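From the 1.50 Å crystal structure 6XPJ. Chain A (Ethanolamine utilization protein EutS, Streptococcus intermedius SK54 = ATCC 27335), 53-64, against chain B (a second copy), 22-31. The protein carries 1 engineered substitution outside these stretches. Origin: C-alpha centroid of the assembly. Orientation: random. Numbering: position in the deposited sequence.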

# COMPACT_ATOMS: atom_id res chain seq x y z
N THR A 53 -1.80 -3.90 14.00
CA THR A 53 -0.93 -4.53 12.99
C THR A 53 -0.50 -5.87 13.56
O THR A 53 -0.07 -5.91 14.70
CB THR A 53 0.31 -3.66 12.75
OG1 THR A 53 -0.11 -2.30 12.56
CG2 THR A 53 1.12 -4.26 11.62
N PRO A 54 -0.59 -6.99 12.82
CA PRO A 54 -1.12 -7.05 11.46
C PRO A 54 -2.63 -6.82 11.45
O PRO A 54 -3.30 -7.03 12.47
CB PRO A 54 -0.72 -8.48 11.03
CG PRO A 54 -0.70 -9.27 12.28
CD PRO A 54 -0.21 -8.30 13.33
N ASN A 55 -3.14 -6.49 10.28
CA ASN A 55 -4.53 -6.00 10.15
C ASN A 55 -5.55 -7.09 10.54
O ASN A 55 -6.65 -6.73 10.97
CB ASN A 55 -4.75 -5.46 8.75
CG ASN A 55 -4.01 -4.16 8.51
OD1 ASN A 55 -3.47 -3.57 9.43
ND2 ASN A 55 -3.95 -3.75 7.25
N GLU A 56 -5.23 -8.36 10.36
CA GLU A 56 -6.16 -9.46 10.66
C GLU A 56 -6.52 -9.45 12.14
O GLU A 56 -7.57 -10.04 12.50
CB GLU A 56 -5.55 -10.81 10.32
CG GLU A 56 -5.27 -11.00 8.84
CD GLU A 56 -3.94 -10.47 8.30
OE1 GLU A 56 -3.19 -9.81 9.04
OE2 GLU A 56 -3.65 -10.78 7.13
N THR A 57 -5.71 -8.84 13.00
CA THR A 57 -6.00 -8.86 14.46
C THR A 57 -7.21 -7.98 14.78
O THR A 57 -7.69 -8.03 15.93
CB THR A 57 -4.78 -8.52 15.32
OG1 THR A 57 -4.38 -7.19 15.05
CG2 THR A 57 -3.64 -9.51 15.16
N ALA A 58 -7.72 -7.20 13.83
CA ALA A 58 -8.92 -6.39 14.11
C ALA A 58 -10.04 -7.27 14.66
O ALA A 58 -10.72 -6.85 15.61
CB ALA A 58 -9.35 -5.65 12.86
N ILE A 59 -10.23 -8.45 14.09
CA ILE A 59 -11.37 -9.32 14.52
C ILE A 59 -11.13 -9.78 15.97
O ILE A 59 -12.12 -9.95 16.71
CB ILE A 59 -11.60 -10.48 13.54
CG1 ILE A 59 -12.97 -11.12 13.76
CG2 ILE A 59 -10.50 -11.52 13.60
CD1 ILE A 59 -14.12 -10.18 13.56
N ILE A 60 -9.87 -9.98 16.38
CA ILE A 60 -9.55 -10.45 17.75
C ILE A 60 -9.88 -9.31 18.71
O ILE A 60 -10.51 -9.55 19.73
CB ILE A 60 -8.08 -10.88 17.83
CG1 ILE A 60 -7.79 -12.03 16.89
CG2 ILE A 60 -7.67 -11.21 19.25
CD1 ILE A 60 -6.30 -12.32 16.78
N ALA A 61 -9.48 -8.09 18.38
CA ALA A 61 -9.76 -6.92 19.24
C ALA A 61 -11.26 -6.65 19.35
O ALA A 61 -11.72 -6.35 20.44
CB ALA A 61 -9.02 -5.71 18.76
N ALA A 62 -12.00 -6.78 18.25
CA ALA A 62 -13.46 -6.57 18.24
C ALA A 62 -14.11 -7.60 19.17
O ALA A 62 -15.00 -7.23 19.96
CB ALA A 62 -14.00 -6.72 16.85
N ASP A 63 -13.66 -8.85 19.12
CA ASP A 63 -14.21 -9.93 19.96
C ASP A 63 -13.96 -9.60 21.44
O ASP A 63 -14.87 -9.72 22.27
CB ASP A 63 -13.59 -11.25 19.58
CG ASP A 63 -14.12 -12.39 20.42
OD1 ASP A 63 -15.26 -12.81 20.13
OD2 ASP A 63 -13.40 -12.80 21.33
N ILE A 64 -12.76 -9.18 21.78
CA ILE A 64 -12.42 -8.84 23.20
C ILE A 64 -13.29 -7.65 23.64
O ILE A 64 -13.86 -7.69 24.74
CB ILE A 64 -10.92 -8.59 23.35
CG1 ILE A 64 -10.10 -9.85 23.13
CG2 ILE A 64 -10.63 -7.93 24.71
CD1 ILE A 64 -8.63 -9.60 23.03
N ILE B 22 4.65 -16.10 8.91
CA ILE B 22 3.28 -16.13 9.48
C ILE B 22 3.32 -15.25 10.71
O ILE B 22 4.13 -15.53 11.61
CB ILE B 22 2.80 -17.56 9.79
CG1 ILE B 22 2.60 -18.34 8.49
CG2 ILE B 22 1.52 -17.53 10.64
CD1 ILE B 22 2.36 -19.80 8.72
N THR B 23 2.56 -14.18 10.70
CA THR B 23 2.58 -13.18 11.78
C THR B 23 1.45 -13.46 12.78
O THR B 23 1.49 -12.91 13.90
CB THR B 23 2.50 -11.76 11.21
OG1 THR B 23 3.43 -11.65 10.13
CG2 THR B 23 2.79 -10.71 12.26
N LEU B 24 0.46 -14.26 12.39
CA LEU B 24 -0.70 -14.56 13.24
C LEU B 24 -1.19 -15.95 12.90
O LEU B 24 -1.41 -16.22 11.74
CB LEU B 24 -1.80 -13.52 13.03
CG LEU B 24 -3.00 -13.66 13.95
CD1 LEU B 24 -2.62 -13.25 15.37
CD2 LEU B 24 -4.15 -12.84 13.43
N ALA B 25 -1.35 -16.79 13.92
CA ALA B 25 -1.97 -18.12 13.79
C ALA B 25 -2.81 -18.29 15.04
O ALA B 25 -2.30 -18.70 16.11
CB ALA B 25 -0.94 -19.20 13.61
N HIS B 26 -4.07 -17.88 14.94
CA HIS B 26 -4.86 -17.54 16.13
C HIS B 26 -6.20 -18.24 16.11
O HIS B 26 -6.87 -18.28 15.04
CB HIS B 26 -5.06 -16.03 16.22
CG HIS B 26 -5.72 -15.62 17.49
ND1 HIS B 26 -5.00 -15.35 18.62
CD2 HIS B 26 -7.02 -15.46 17.81
CE1 HIS B 26 -5.83 -14.99 19.58
NE2 HIS B 26 -7.08 -15.08 19.13
N VAL B 27 -6.65 -18.71 17.27
CA VAL B 27 -8.01 -19.27 17.42
C VAL B 27 -8.80 -18.39 18.42
O VAL B 27 -8.32 -18.15 19.55
CB VAL B 27 -8.03 -20.74 17.82
CG1 VAL B 27 -7.22 -21.02 19.07
CG2 VAL B 27 -9.46 -21.24 17.97
N ILE B 28 -9.96 -17.92 17.97
CA ILE B 28 -11.00 -17.33 18.85
C ILE B 28 -11.90 -18.50 19.22
O ILE B 28 -12.61 -19.03 18.34
CB ILE B 28 -11.77 -16.18 18.19
CG1 ILE B 28 -10.83 -15.11 17.64
CG2 ILE B 28 -12.78 -15.62 19.19
CD1 ILE B 28 -11.51 -14.03 16.86
N ALA B 29 -11.84 -18.95 20.47
CA ALA B 29 -12.45 -20.24 20.85
C ALA B 29 -13.97 -20.16 20.79
O ALA B 29 -14.62 -21.13 20.35
CB ALA B 29 -11.98 -20.64 22.22
N ALA B 30 -14.54 -19.05 21.25
CA ALA B 30 -15.99 -18.86 21.37
C ALA B 30 -16.33 -17.42 21.00
O ALA B 30 -16.59 -16.59 21.85
CB ALA B 30 -16.45 -19.22 22.77
N PRO B 31 -16.33 -17.10 19.69
CA PRO B 31 -16.60 -15.74 19.25
C PRO B 31 -17.93 -15.20 19.79
O PRO B 31 -18.93 -15.92 19.88
CB PRO B 31 -16.65 -15.83 17.72
CG PRO B 31 -15.84 -17.07 17.40
CD PRO B 31 -16.07 -18.01 18.56
O HOH W 1 -14.96 -14.61 22.77

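How does the contact begin on chain A? Pro A54, which follows a cis peptide bond, has its CA-to-CB bond toward the strand of chain B, and its CG lies 3.8 Å from CG2 of Thr B23. Glu A56 follows with CB 4.0 Å from CD2 of Leu B24, while its carboxylate oxygens are hydrogen-bonded elsewhere in the structure. The carbonyl of Pro A54 serves the chain's own turn instead: Pro A54 O accepts from Thr A57 N at 3.1 Å and from Thr A57 OG1 at 2.8 Å. With its hydroxyl held in this way, Thr A57 places its methyl CG2 3.8 Å from the same Leu B24 CD2.

What does the helix add once it is under way? Ile A59 makes a modest contact, its CG2 4.2 Å from CD1 of Ile B28. Ile A60 does more. Its CA-to-CB bond points sideways, yet the extended m, t side chain brings CD1 close to the strand, 4.0 Å from Leu B24 CD2 and 3.5 Å from the centroid of the His B26 ring. That methyl sits only 15° off the ring normal, so it packs over a face in a CH-pi contact. Farther back along the side chain, Ile A60 CG1 lies 4.2 Å from Ile B28 CD1.

Where does polarity enter? It enters at Asp A63, whose CA-to-CB bond points toward chain B, but no direct hydrogen bond joins the two stretches. Water 1 bridges them instead, donating to Asp A63 OD2 at 2.8 Å and to the backbone Ala B30 O at 2.7 Å. The carboxylate also packs against carbon: Asp A63 OD2 is 3.6 Å from Ile B28 CG2, and Asp A63 OD1 is 3.3 Å from Pro B31 CA. The contact thus passes from apolar packing to a water-mediated link.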